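Aminotransferase TlmJ (Streptoalloteichus hindustanus, PDB 5UID) is an aminotransferase of the DegT/DnrJ/EryC1 family that probably uses pyridoxal 5'-phosphate to transfer amino groups during natural-product biosynthesis. Local coordinates at residues S57-L67 with F241-D249. Sequence-based numbering, arbitrary orientation.
Sequences SVSCCTEGLFL and FGRRSISND. With PLP (pyridoxal-5'-phosphate), chain J.
Val58 and Ser59 lie beside Ile246 and Ser247 where strand 55-58 ends, and the backbones are joined by a weak hydrogen bond from Ser59 N to Ser245 O (2.9 Å), which Val58 CA also approaches. One helical turn further on, a single carboxylate oxygen illustrates how one acceptor can gather several donors. In a salt bridge, Glu63 OE2 takes Arg243 NE (2.9 Å) on its syn lone pair and Arg243 NH2 (2.7 Å) from out of the carboxylate plane. Ser245 OG donates a hydrogen bond to Glu63 OE2 (2.6 Å), likewise from out of plane. The guanidinium thus grips side-on, its plane turned 76° from the carboxylate. With CG anti to the backbone N (chi1 -174°) and a bend at chi2, Glu63 leans from its helix across Ser245. In this fold type I PLP enzyme, helix 61-72 begins at the phosphate of the lysine-bound cofactor (LLP at position 187), which accepts hydrogen bonds from Cys61 N and Thr62 N. A leucine in place of Glu63 would probably leave Arg243 NE and NH2 and the Ser245 hydroxyl without their shared acceptor. Ser57 OG touches Ser247 CB (3.5 Å), just before Asn248, which lines the pocket of a separate PLP.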
# COMPACT_ATOMS: atom_id res chain seq x y z
N SER A 57 -0.28 -11.21 -5.67
CA SER A 57 -0.14 -10.51 -4.40
C SER A 57 -0.24 -9.01 -4.61
O SER A 57 0.29 -8.46 -5.58
CB SER A 57 1.20 -10.87 -3.75
OG SER A 57 1.39 -10.16 -2.54
N VAL A 58 -0.92 -8.33 -3.68
CA VAL A 58 -1.09 -6.88 -3.72
C VAL A 58 -0.89 -6.31 -2.32
O VAL A 58 -0.73 -7.05 -1.35
CB VAL A 58 -2.46 -6.45 -4.29
CG1 VAL A 58 -2.54 -6.74 -5.78
CG2 VAL A 58 -3.59 -7.15 -3.54
N SER A 59 -0.91 -4.98 -2.24
CA SER A 59 -0.56 -4.30 -0.99
C SER A 59 -1.65 -4.48 0.07
O SER A 59 -1.35 -4.57 1.26
CB SER A 59 -0.31 -2.82 -1.25
OG SER A 59 -1.45 -2.21 -1.84
N CYS A 60 -2.91 -4.51 -0.35
CA CYS A 60 -4.02 -4.66 0.59
C CYS A 60 -5.27 -5.01 -0.21
O CYS A 60 -5.27 -4.99 -1.45
CB CYS A 60 -4.24 -3.39 1.41
SG CYS A 60 -4.71 -1.95 0.44
N CYS A 61 -6.35 -5.33 0.51
CA CYS A 61 -7.58 -5.74 -0.15
C CYS A 61 -8.26 -4.57 -0.85
O CYS A 61 -8.78 -4.72 -1.96
CB CYS A 61 -8.54 -6.38 0.86
SG CYS A 61 -10.06 -7.03 0.13
N THR A 62 -8.27 -3.40 -0.20
CA THR A 62 -8.84 -2.22 -0.83
C THR A 62 -8.19 -1.94 -2.17
O THR A 62 -8.87 -1.67 -3.17
CB THR A 62 -8.70 -1.01 0.09
OG1 THR A 62 -9.34 -1.28 1.34
CG2 THR A 62 -9.33 0.22 -0.55
N GLU A 63 -6.86 -2.02 -2.22
CA GLU A 63 -6.15 -1.83 -3.48
C GLU A 63 -6.53 -2.91 -4.48
O GLU A 63 -6.68 -2.64 -5.68
CB GLU A 63 -4.64 -1.83 -3.23
CG GLU A 63 -3.82 -1.49 -4.45
CD GLU A 63 -3.96 -0.05 -4.88
OE1 GLU A 63 -4.40 0.79 -4.06
OE2 GLU A 63 -3.61 0.26 -6.04
N GLY A 64 -6.70 -4.15 -4.01
CA GLY A 64 -7.18 -5.20 -4.88
C GLY A 64 -8.58 -4.94 -5.41
O GLY A 64 -8.89 -5.28 -6.55
N LEU A 65 -9.43 -4.30 -4.60
CA LEU A 65 -10.77 -3.96 -5.06
C LEU A 65 -10.72 -2.84 -6.09
O LEU A 65 -11.41 -2.90 -7.12
CB LEU A 65 -11.65 -3.56 -3.88
CG LEU A 65 -12.07 -4.68 -2.92
CD1 LEU A 65 -12.61 -4.11 -1.62
CD2 LEU A 65 -13.10 -5.60 -3.56
N PHE A 66 -9.91 -1.80 -5.84
CA PHE A 66 -9.75 -0.73 -6.82
C PHE A 66 -9.19 -1.26 -8.13
O PHE A 66 -9.64 -0.86 -9.21
CB PHE A 66 -8.83 0.36 -6.26
CG PHE A 66 -9.56 1.44 -5.51
CD1 PHE A 66 -10.03 1.22 -4.22
CD2 PHE A 66 -9.75 2.69 -6.08
CE1 PHE A 66 -10.69 2.21 -3.53
CE2 PHE A 66 -10.41 3.69 -5.38
CZ PHE A 66 -10.88 3.45 -4.10
N LEU A 67 -8.21 -2.16 -8.06
CA LEU A 67 -7.62 -2.71 -9.28
C LEU A 67 -8.64 -3.49 -10.09
O LEU A 67 -8.68 -3.40 -11.32
CB LEU A 67 -6.42 -3.60 -8.95
CG LEU A 67 -5.15 -2.91 -8.46
CD1 LEU A 67 -4.11 -3.94 -8.04
CD2 LEU A 67 -4.59 -2.00 -9.54
N PHE A 241 -1.23 3.97 -16.46
CA PHE A 241 -0.77 4.92 -15.44
C PHE A 241 -1.04 4.36 -14.04
O PHE A 241 -1.77 4.93 -13.23
CB PHE A 241 -1.45 6.27 -15.65
CG PHE A 241 -1.23 6.85 -17.02
CD1 PHE A 241 0.04 6.89 -17.57
CD2 PHE A 241 -2.29 7.35 -17.75
CE1 PHE A 241 0.24 7.43 -18.83
CE2 PHE A 241 -2.10 7.88 -19.01
CZ PHE A 241 -0.82 7.92 -19.56
N GLY A 242 -0.42 3.21 -13.77
CA GLY A 242 -0.71 2.48 -12.55
C GLY A 242 0.04 3.01 -11.34
O GLY A 242 1.09 3.64 -11.43
N ARG A 243 -0.54 2.73 -10.17
CA ARG A 243 0.10 3.00 -8.89
C ARG A 243 1.10 1.88 -8.60
O ARG A 243 1.33 0.99 -9.41
CB ARG A 243 -0.94 3.14 -7.78
CG ARG A 243 -1.93 4.27 -7.99
CD ARG A 243 -3.00 4.28 -6.91
NE ARG A 243 -3.74 3.03 -6.86
CZ ARG A 243 -4.82 2.76 -7.60
NH1 ARG A 243 -5.28 3.67 -8.45
NH2 ARG A 243 -5.42 1.59 -7.50
N ARG A 244 1.71 1.92 -7.41
CA ARG A 244 2.55 0.84 -6.93
C ARG A 244 1.73 0.06 -5.91
O ARG A 244 1.51 0.52 -4.78
CB ARG A 244 3.85 1.38 -6.32
CG ARG A 244 4.90 0.32 -6.03
CD ARG A 244 6.18 0.96 -5.53
NE ARG A 244 7.22 -0.01 -5.18
CZ ARG A 244 7.38 -0.53 -3.97
NH1 ARG A 244 6.55 -0.20 -2.99
NH2 ARG A 244 8.36 -1.40 -3.74
N SER A 245 1.25 -1.11 -6.32
CA SER A 245 0.24 -1.85 -5.57
C SER A 245 0.75 -3.22 -5.13
O SER A 245 -0.04 -4.15 -4.93
CB SER A 245 -1.02 -2.01 -6.42
OG SER A 245 -1.43 -0.76 -6.94
N ILE A 246 2.06 -3.37 -4.96
CA ILE A 246 2.66 -4.65 -4.65
C ILE A 246 2.91 -4.75 -3.15
O ILE A 246 2.88 -3.76 -2.42
CB ILE A 246 3.97 -4.86 -5.44
CG1 ILE A 246 4.97 -3.76 -5.10
CG2 ILE A 246 3.69 -4.91 -6.93
CD1 ILE A 246 6.35 -3.97 -5.69
N SER A 247 3.14 -5.98 -2.69
CA SER A 247 3.57 -6.25 -1.33
C SER A 247 5.08 -6.49 -1.34
O SER A 247 5.77 -6.22 -2.32
CB SER A 247 2.79 -7.43 -0.76
OG SER A 247 2.98 -7.54 0.63
N ASN A 248 5.61 -7.01 -0.23
CA ASN A 248 7.04 -7.24 -0.11
C ASN A 248 7.29 -8.61 0.53
O ASN A 248 6.37 -9.25 1.05
CB ASN A 248 7.72 -6.13 0.70
CG ASN A 248 7.14 -5.96 2.09
OD1 ASN A 248 7.32 -6.82 2.96
ND2 ASN A 248 6.45 -4.85 2.31
N ASP A 249 8.55 -9.04 0.47
CA ASP A 249 8.91 -10.37 0.96
C ASP A 249 8.87 -10.47 2.48
O ASP A 249 8.80 -11.58 3.01
CB ASP A 249 10.30 -10.77 0.46
CG ASP A 249 10.25 -11.50 -0.87
OD1 ASP A 249 9.20 -11.45 -1.55
OD2 ASP A 249 11.26 -12.14 -1.24
N1 PLP J . 7.25 -5.19 7.09
C2 PLP J . 6.24 -5.92 7.67
C2A PLP J . 6.56 -7.00 8.66
C3 PLP J . 4.91 -5.66 7.35
O3 PLP J . 3.92 -6.40 7.94
C4 PLP J . 4.58 -4.67 6.43
C4A PLP J . 3.28 -4.87 5.69
O4A PLP J . 3.25 -5.01 4.47
C5 PLP J . 5.61 -3.94 5.84
C6 PLP J . 6.94 -4.21 6.18
C5A PLP J . 5.34 -2.83 4.85
O4P PLP J . 4.27 -2.01 5.27
O HOH W 1 -0.35 0.30 -2.28